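PDB 4QGS: alcohol dehydrogenase YqhD from Escherichia coli, which reduces a broad range of short-chain aldehydes, among them butanal, propanal and the toxic acrolein and malondialdehyde, to their alcohols with NADPH, using a zinc ion. Local coordinates for residues N305-R308 against D309-R312. Numbering follows the deposited sequence.
Sequences NEKR and DTKR
Lys307 and Lys311 meet at the bend between two helices: Lys311 N donates to Lys307 O at 2.9 Å, arriving nearly in line with the carbonyl (C=O...N 164°). The side chain of Lys311 then runs back past that oxygen, and its CD lies 3.9 Å from Lys307 CB. Lys307 takes a different course. Bends at chi2 and chi3 (-57° and -64°) curl its chain toward Thr310, where CE comes within 3.4 Å of OG1. A water accepts from Lys307 NZ and from Thr310 N, both at 3.2 Å, bridging ammonium and turn backbone; Asp384 pairs with the same NZ. Arg308 NH2 donates a hydrogen bond to OD1 of Asn305, three residues earlier, at 2.9 Å, in the plane of the amide carbonyl, while Asp331 and Asp335 form salt bridges with the same guanidinium group. Lys311 stays extended as far as CE, and chi4 turns NZ aside to Asp274, Glu381 and the carbonyl of Val215. With an alanine in place of Lys311, those two carboxylates would probably lose the cation they share, and Lys307 CB its cover. Asp309 to Arg312 form a type I beta turn, with Lys311 as the N-cap residue of the next helix. At the surface of the C-terminal domain, this short link thus carries the chain from helix 292-306, which Lys307 is first to leave, into helix 312-323.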
# COMPACT_ATOMS: atom_id res chain seq x y z
N ASN A 305 -13.89 -7.02 16.72
CA ASN A 305 -14.69 -7.44 17.86
C ASN A 305 -15.17 -6.24 18.66
O ASN A 305 -16.32 -6.19 19.10
CB ASN A 305 -13.92 -8.39 18.78
CG ASN A 305 -14.71 -8.71 20.04
OD1 ASN A 305 -15.77 -9.33 19.98
ND2 ASN A 305 -14.21 -8.25 21.17
N GLU A 306 -14.30 -5.25 18.81
CA GLU A 306 -14.65 -4.05 19.55
C GLU A 306 -15.73 -3.23 18.83
O GLU A 306 -16.58 -2.61 19.47
CB GLU A 306 -13.39 -3.20 19.77
CG GLU A 306 -13.66 -1.84 20.38
CD GLU A 306 -14.16 -1.94 21.81
OE1 GLU A 306 -13.76 -2.88 22.52
OE2 GLU A 306 -14.98 -1.07 22.20
N LYS A 307 -15.69 -3.23 17.51
CA LYS A 307 -16.60 -2.42 16.72
C LYS A 307 -17.71 -3.26 16.10
O LYS A 307 -18.27 -2.90 15.05
CB LYS A 307 -15.82 -1.68 15.62
CG LYS A 307 -14.78 -0.70 16.14
CD LYS A 307 -15.39 0.36 17.06
CE LYS A 307 -16.39 1.25 16.31
NZ LYS A 307 -17.22 2.05 17.27
N ARG A 308 -18.03 -4.38 16.73
CA ARG A 308 -18.97 -5.32 16.13
C ARG A 308 -20.39 -4.74 16.09
O ARG A 308 -21.22 -5.20 15.32
CB ARG A 308 -18.98 -6.65 16.89
CG ARG A 308 -19.37 -6.52 18.36
CD ARG A 308 -19.03 -7.80 19.10
NE ARG A 308 -19.82 -8.93 18.62
CZ ARG A 308 -19.32 -10.12 18.34
NH1 ARG A 308 -20.12 -11.09 17.91
NH2 ARG A 308 -18.02 -10.36 18.47
N ASP A 309 -20.65 -3.73 16.91
CA ASP A 309 -21.94 -3.04 16.88
C ASP A 309 -22.11 -2.21 15.62
O ASP A 309 -23.04 -2.43 14.84
CB ASP A 309 -22.10 -2.15 18.12
CG ASP A 309 -22.25 -2.94 19.39
OD1 ASP A 309 -22.93 -3.98 19.37
OD2 ASP A 309 -21.67 -2.52 20.42
N THR A 310 -21.24 -1.23 15.41
CA THR A 310 -21.39 -0.34 14.27
C THR A 310 -21.09 -1.06 12.96
O THR A 310 -21.61 -0.68 11.92
CB THR A 310 -20.46 0.89 14.37
OG1 THR A 310 -19.10 0.46 14.42
CG2 THR A 310 -20.77 1.71 15.61
N LYS A 311 -20.25 -2.10 13.02
CA LYS A 311 -19.89 -2.83 11.80
C LYS A 311 -20.75 -4.06 11.58
O LYS A 311 -20.45 -4.89 10.72
CB LYS A 311 -18.41 -3.25 11.85
CG LYS A 311 -17.43 -2.10 11.79
CD LYS A 311 -15.99 -2.65 11.82
CE LYS A 311 -14.97 -1.53 11.78
NZ LYS A 311 -15.02 -0.76 10.50
N ARG A 312 -21.81 -4.20 12.37
CA ARG A 312 -22.55 -5.45 12.42
C ARG A 312 -23.04 -5.92 11.05
O ARG A 312 -22.78 -7.06 10.67
CB ARG A 312 -23.72 -5.32 13.40
CG ARG A 312 -24.75 -6.40 13.29
CD ARG A 312 -26.02 -5.94 13.98
NE ARG A 312 -26.73 -7.04 14.62
CZ ARG A 312 -27.69 -7.75 14.03
NH1 ARG A 312 -28.06 -7.49 12.78
NH2 ARG A 312 -28.28 -8.73 14.70
O HOH W 1 -19.25 -0.36 17.82